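Local coordinates for ACT domain protein (Streptococcus pneumoniae, PDB 1ZPV), which is of unknown function but carries an ACT domain, a fold that in many relatives binds small regulatory ligands such as amino acids, and forms a homodimer, at residues D58-Y61 / L62-E65; E65-A68 / F69-L73. All coordinates share one frame; numbering follows the deposited sequence. Where two conformers were deposited one is given.

Following the chain from its N terminus, the ACT domain runs through strand 4-12, helix 18-28, the hairpin of strands 32-41 and 44-53, helix 59-72 and strand 75-81. Both contacts belong to helix 59-72. Contact 1 (58-61 with 62-65) closes its first turns, starting from the cap at D58; contact 2 (65-68 with 69-73) closes its last turns before the chain leaves for strand 75-81. They neither nest nor cross but follow in series, meeting at E65, with centres about 11 Å apart. Contact 1 packs on strands 4-12 and 75-81 and, through E65, reaches K25 of helix 18-28; contact 2 rests on strand 75-81 and the same helix.

Contact 1. Residues D58-Y61 / L62-E65; sequences DFTY and LRNE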
ATOM      1  N   ASP C  58     -15.822  19.378 -12.063  1.00 20.24           N
ATOM      2  CA  ASP C  58     -15.742  20.185 -10.888  1.00 19.99           C
ATOM      3  C   ASP C  58     -15.378  19.230  -9.754  1.00 19.00           C
ATOM      4  O   ASP C  58     -16.228  18.498  -9.292  1.00 18.66           O
ATOM      5  CB  ASP C  58     -17.099  20.865 -10.624  1.00 19.86           C
ATOM      6  CG  ASP C  58     -17.128  21.642  -9.341  1.00 18.75           C
ATOM      7  OD1 ASP C  58     -16.049  21.898  -8.765  1.00 22.67           O
ATOM      8  OD2 ASP C  58     -18.236  21.971  -8.876  1.00 20.21           O
ATOM      9  N   PHE C  59     -14.107  19.222  -9.330  1.00 18.35           N
ATOM     10  CA  PHE C  59     -13.685  18.308  -8.265  1.00 17.72           C
ATOM     11  C   PHE C  59     -14.324  18.610  -6.921  1.00 18.80           C
ATOM     12  O   PHE C  59     -14.369  17.731  -6.070  1.00 18.52           O
ATOM     13  CB  PHE C  59     -12.141  18.228  -8.144  1.00 18.55           C
ATOM     14  CG  PHE C  59     -11.531  17.366  -9.189  1.00 16.79           C
ATOM     15  CD1 PHE C  59     -11.345  16.004  -8.971  1.00 20.05           C
ATOM     16  CD2 PHE C  59     -11.246  17.892 -10.444  1.00 20.48           C
ATOM     17  CE1 PHE C  59     -10.831  15.187  -9.996  1.00 20.13           C
ATOM     18  CE2 PHE C  59     -10.734  17.104 -11.476  1.00 22.56           C
ATOM     19  CZ  PHE C  59     -10.516  15.748 -11.255  1.00 19.92           C
ATOM     20  N   THR C  60     -14.804  19.845  -6.713  1.00 17.64           N
ATOM     21  CA  THR C  60     -15.497  20.140  -5.462  1.00 18.69           C
ATOM     22  C   THR C  60     -16.742  19.283  -5.393  1.00 17.86           C
ATOM     23  O   THR C  60     -16.971  18.610  -4.395  1.00 19.82           O
ATOM     24  CB  THR C  60     -15.856  21.603  -5.351  1.00 16.89           C
ATOM     25  OG1 THR C  60     -14.657  22.364  -5.582  1.00 20.91           O
ATOM     26  CG2 THR C  60     -16.446  21.929  -3.978  1.00 19.66           C
ATOM     27  N   TYR C  61     -17.512  19.296  -6.465  1.00 17.61           N
ATOM     28  CA  TYR C  61     -18.714  18.472  -6.577  1.00 18.15           C
ATOM     29  C   TYR C  61     -18.397  16.979  -6.544  1.00 18.18           C
ATOM     30  O   TYR C  61     -19.030  16.221  -5.778  1.00 18.50           O
ATOM     31  CB  TYR C  61     -19.505  18.824  -7.853  1.00 19.38           C
ATOM     32  CG  TYR C  61     -20.647  17.886  -8.096  1.00 19.75           C
ATOM     33  CD1 TYR C  61     -21.724  17.786  -7.184  1.00 20.86           C
ATOM     34  CD2 TYR C  61     -20.654  17.064  -9.209  1.00 22.18           C
ATOM     35  CE1 TYR C  61     -22.784  16.885  -7.422  1.00 20.96           C
ATOM     36  CE2 TYR C  61     -21.676  16.162  -9.416  1.00 24.03           C
ATOM     37  CZ  TYR C  61     -22.736  16.094  -8.538  1.00 24.64           C
ATOM     38  OH  TYR C  61     -23.735  15.176  -8.817  1.00 28.59           O
ATOM     39  N   LEU C  62     -17.408  16.556  -7.333  1.00 16.86           N
ATOM     40  CA  LEU C  62     -17.078  15.098  -7.406  1.00 17.88           C
ATOM     41  C   LEU C  62     -16.628  14.479  -6.081  1.00 17.85           C
ATOM     42  O   LEU C  62     -16.982  13.315  -5.747  1.00 16.93           O
ATOM     43  CB  LEU C  62     -16.041  14.797  -8.499  1.00 16.53           C
ATOM     44  CG  LEU C  62     -16.466  15.126  -9.942  1.00 16.72           C
ATOM     45  CD1 LEU C  62     -15.253  15.011 -10.886  1.00 20.35           C
ATOM     46  CD2 LEU C  62     -17.650  14.264 -10.450  1.00 16.71           C
ATOM     47  N   ARG C  63     -15.836  15.235  -5.336  1.00 17.96           N
ATOM     48  CA  ARG C  63     -15.335  14.761  -4.058  1.00 19.25           C
ATOM     49  C   ARG C  63     -16.534  14.541  -3.146  1.00 18.69           C
ATOM     50  O   ARG C  63     -16.670  13.478  -2.532  1.00 18.71           O
ATOM     51  CB  ARG C  63     -14.327  15.735  -3.446  0.60 20.41           C
ATOM     52  CG  ARG C  63     -13.017  15.802  -4.199  0.60 21.50           C
ATOM     53  CD  ARG C  63     -11.938  16.576  -3.449  0.60 28.29           C
ATOM     54  NE  ARG C  63     -12.140  18.031  -3.473  0.60 30.87           N
ATOM     55  CZ  ARG C  63     -12.756  18.726  -2.512  0.60 32.56           C
ATOM     56  NH1 ARG C  63     -13.241  18.101  -1.442  0.60 34.45           N
ATOM     57  NH2 ARG C  63     -12.886  20.048  -2.613  0.60 31.31           N
ATOM     58  N   ASN C  64     -17.412  15.540  -3.083  1.00 18.27           N
ATOM     59  CA  ASN C  64     -18.615  15.433  -2.258  1.00 19.32           C
ATOM     60  C   ASN C  64     -19.518  14.297  -2.700  1.00 18.08           C
ATOM     61  O   ASN C  64     -20.031  13.551  -1.868  1.00 17.70           O
ATOM     62  CB  ASN C  64     -19.417  16.743  -2.253  1.00 18.49           C
ATOM     63  CG  ASN C  64     -18.867  17.753  -1.226  1.00 23.84           C
ATOM     64  OD1 ASN C  64     -17.927  17.462  -0.490  1.00 24.78           O
ATOM     65  ND2 ASN C  64     -19.441  18.945  -1.209  1.00 27.25           N
ATOM     66  N   GLU C  65     -19.744  14.207  -4.000  1.00 17.68           N
ATOM     67  CA  GLU C  65     -20.631  13.183  -4.563  1.00 18.19           C
ATOM     68  C   GLU C  65     -20.108  11.755  -4.344  1.00 18.15           C
ATOM     69  O   GLU C  65     -20.887  10.857  -3.970  1.00 18.74           O
ATOM     70  CB  GLU C  65     -20.865  13.466  -6.038  1.00 18.64           C
ATOM     71  CG  GLU C  65     -21.757  12.481  -6.727  1.00 22.43           C
ATOM     72  CD  GLU C  65     -23.244  12.750  -6.509  1.00 23.60           C
ATOM     73  OE1 GLU C  65     -23.637  13.607  -5.670  1.00 24.85           O
ATOM     74  OE2 GLU C  65     -24.012  12.079  -7.213  1.00 27.57           O
TER
HETATM   75  O   HOH W   1     -15.827  19.101  -1.968  1.00 26.35           O
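E65 lays its CB over one face of the Y61 ring, a CH-pi contact 4.3 Å from CB to the ring centroid. Both side chains leave the helix with CG anti to the backbone N (chi1 173° for Y61, 180° for E65), which sets them side by side and pointing the same way; E65 then bends at chi2, and its CD comes 3.4 Å from Y61 OH, with ring and carboxylate planes 32° apart. One turn back, L62 CD1 sits over a face of the F59 ring, 4.5 Å from CD1 of F59. In one of its two conformers R63 bends at chi3 and turns a guanidinium face to T60 CA. A water donates to T60 O and, weakly, to N64 OD1.

Behind these side chains stand the helical backbone bonds, from L62 N to D58 O, R63 N to F59 O and E65 N to Y61 O (2.8 Å). D58 is the N-cap: its OD1 accepts T60 N at 3.2 Å, met from well above the carboxylate plane.

The carboxylate of E65 reaches across to K25 of helix 18-28 in a salt bridge, while F59 and L62 rest on strand 4-12, and F59 and R63 also touch strand 75-81.

Contact 2. Residues E65-A68 / F69-L73; sequences EFEA and FGQTL
E65 and F69 are joined through the backbone, F69 N donating to E65 O, and the next two rungs of the helix follow in the same way. G70 N gives the shortest of the three bonds, 2.7 Å to F66 O, and Q71 N reaches E67 O at 3.1 Å. In each the donor is tilted about 25° from the carbonyl plane.

The van der Waals contacts across this turn set side-chain carbons against carbonyl oxygens. F69 CB lies 3.4 Å from E65 O, and CG anti to the backbone N (chi1 177°) carries the ring away from E65-A68. Q71 CG packs 3.3 Å from E67 O, while T72 CG2 touches A68 O.

This is the C-terminal part of the second helix of the ACT domain, a βαββαβ fold with both helices packed on one side of an antiparallel sheet. F66 is buried here, against I77 and I79 of strand 75-81 and K25 of helix 18-28; F69 also meets I77 and K25. Between these two phenylalanines and the solvent-facing Q71, G70 is buried without adding a side chain.

The remaining polar contacts lie around F69 to L73. T72 OG1 donates to a lone pair of F69 O at 2.6 Å, and chi1 of 69°, which places the hydroxyl between the backbone N and the carbonyl carbon, turns it back to that oxygen. The same carbonyl takes a weak bond from T72 N, and L73 N donates to G70 O. A water donates to A68 O at 2.6 Å and more weakly to Q71 OE1, bridging backbone and amide on the exposed side.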
ATOM      1  N   GLU C  65     -19.744  14.207  -4.000  1.00 17.68           N
ATOM      2  CA  GLU C  65     -20.631  13.183  -4.563  1.00 18.19           C
ATOM      3  C   GLU C  65     -20.108  11.755  -4.344  1.00 18.15           C
ATOM      4  O   GLU C  65     -20.887  10.857  -3.970  1.00 18.74           O
ATOM      5  CB  GLU C  65     -20.865  13.466  -6.038  1.00 18.64           C
ATOM      6  CG  GLU C  65     -21.757  12.481  -6.727  1.00 22.43           C
ATOM      7  CD  GLU C  65     -23.244  12.750  -6.509  1.00 23.60           C
ATOM      8  OE1 GLU C  65     -23.637  13.607  -5.670  1.00 24.85           O
ATOM      9  OE2 GLU C  65     -24.012  12.079  -7.213  1.00 27.57           O
ATOM     10  N   PHE C  66     -18.803  11.544  -4.530  1.00 17.49           N
ATOM     11  CA  PHE C  66     -18.219  10.224  -4.276  1.00 18.94           C
ATOM     12  C   PHE C  66     -18.250   9.823  -2.790  1.00 18.71           C
ATOM     13  O   PHE C  66     -18.544   8.678  -2.463  1.00 18.61           O
ATOM     14  CB  PHE C  66     -16.807  10.127  -4.883  1.00 18.85           C
ATOM     15  CG  PHE C  66     -16.811   9.729  -6.348  1.00 18.36           C
ATOM     16  CD1 PHE C  66     -16.348  10.590  -7.328  1.00 20.65           C
ATOM     17  CD2 PHE C  66     -17.276   8.488  -6.737  1.00 16.34           C
ATOM     18  CE1 PHE C  66     -16.330  10.177  -8.697  1.00 20.25           C
ATOM     19  CE2 PHE C  66     -17.282   8.082  -8.071  1.00 20.73           C
ATOM     20  CZ  PHE C  66     -16.822   8.911  -9.053  1.00 20.47           C
ATOM     21  N   GLU C  67     -17.997  10.774  -1.915  1.00 19.56           N
ATOM     22  CA  GLU C  67     -18.053  10.518  -0.478  1.00 21.85           C
ATOM     23  C   GLU C  67     -19.494  10.194  -0.066  1.00 21.71           C
ATOM     24  O   GLU C  67     -19.749   9.262   0.704  1.00 22.59           O
ATOM     25  CB  GLU C  67     -17.471  11.712   0.291  1.00 23.49           C
ATOM     26  CG  GLU C  67     -17.735  11.673   1.798  1.00 27.22           C
ATOM     27  CD  GLU C  67     -17.010  12.779   2.531  1.00 37.39           C
ATOM     28  OE1 GLU C  67     -17.391  13.977   2.390  1.00 41.84           O
ATOM     29  OE2 GLU C  67     -16.056  12.444   3.270  1.00 40.61           O
ATOM     30  N   ALA C  68     -20.450  10.947  -0.588  1.00 21.91           N
ATOM     31  CA  ALA C  68     -21.849  10.678  -0.283  1.00 21.51           C
ATOM     32  C   ALA C  68     -22.288   9.304  -0.814  1.00 21.69           C
ATOM     33  O   ALA C  68     -22.985   8.557  -0.100  1.00 21.23           O
ATOM     34  CB  ALA C  68     -22.752  11.783  -0.837  1.00 22.19           C
ATOM     35  N   PHE C  69     -21.905   8.980  -2.059  1.00 20.28           N
ATOM     36  CA  PHE C  69     -22.225   7.677  -2.628  1.00 20.00           C
ATOM     37  C   PHE C  69     -21.543   6.539  -1.857  1.00 19.38           C
ATOM     38  O   PHE C  69     -22.175   5.516  -1.540  1.00 18.13           O
ATOM     39  CB  PHE C  69     -21.856   7.577  -4.113  1.00 20.69           C
ATOM     40  CG  PHE C  69     -22.129   6.204  -4.691  1.00 20.71           C
ATOM     41  CD1 PHE C  69     -23.426   5.798  -4.948  1.00 23.18           C
ATOM     42  CD2 PHE C  69     -21.077   5.298  -4.901  1.00 23.05           C
ATOM     43  CE1 PHE C  69     -23.696   4.502  -5.431  1.00 23.94           C
ATOM     44  CE2 PHE C  69     -21.316   4.020  -5.404  1.00 22.78           C
ATOM     45  CZ  PHE C  69     -22.640   3.611  -5.665  1.00 21.29           C
ATOM     46  N   GLY C  70     -20.250   6.716  -1.573  1.00 19.50           N
ATOM     47  CA  GLY C  70     -19.495   5.811  -0.685  1.00 20.73           C
ATOM     48  C   GLY C  70     -20.212   5.427   0.608  1.00 22.13           C
ATOM     49  O   GLY C  70     -20.262   4.260   0.991  1.00 21.12           O
ATOM     50  N   GLN C  71     -20.764   6.419   1.284  1.00 23.31           N
ATOM     51  CA  GLN C  71     -21.554   6.169   2.507  1.00 24.25           C
ATOM     52  C   GLN C  71     -22.732   5.246   2.301  1.00 23.67           C
ATOM     53  O   GLN C  71     -23.056   4.483   3.197  1.00 22.91           O
ATOM     54  CB  GLN C  71     -22.024   7.475   3.149  1.00 25.02           C
ATOM     55  CG  GLN C  71     -20.846   8.327   3.634  1.00 29.85           C
ATOM     56  CD  GLN C  71     -21.266   9.693   4.160  1.00 36.78           C
ATOM     57  OE1 GLN C  71     -22.339  10.207   3.819  1.00 39.55           O
ATOM     58  NE2 GLN C  71     -20.406  10.300   4.978  1.00 37.72           N
ATOM     59  N   THR C  72     -23.376   5.294   1.131  1.00 22.68           N
ATOM     60  CA  THR C  72     -24.507   4.406   0.911  1.00 22.49           C
ATOM     61  C   THR C  72     -24.049   2.950   0.891  1.00 22.56           C
ATOM     62  O   THR C  72     -24.828   2.055   1.198  1.00 23.26           O
ATOM     63  CB  THR C  72     -25.314   4.726  -0.368  1.00 23.26           C
ATOM     64  OG1 THR C  72     -24.521   4.415  -1.529  1.00 20.89           O
ATOM     65  CG2 THR C  72     -25.763   6.210  -0.377  1.00 23.90           C
ATOM     66  N   LEU C  73     -22.781   2.726   0.540  1.00 21.76           N
ATOM     67  CA  LEU C  73     -22.238   1.376   0.418  1.00 21.73           C
ATOM     68  C   LEU C  73     -21.325   0.975   1.585  1.00 21.65           C
ATOM     69  O   LEU C  73     -20.766  -0.125   1.560  1.00 22.09           O
ATOM     70  CB  LEU C  73     -21.459   1.257  -0.896  1.00 22.54           C
ATOM     71  CG  LEU C  73     -22.223   1.319  -2.231  1.00 24.60           C
ATOM     72  CD1 LEU C  73     -21.257   0.942  -3.357  1.00 28.22           C
ATOM     73  CD2 LEU C  73     -23.490   0.421  -2.280  1.00 27.87           C
TER
HETATM   74  O   HOH W   2     -24.772   9.258   1.584  1.00 30.55           O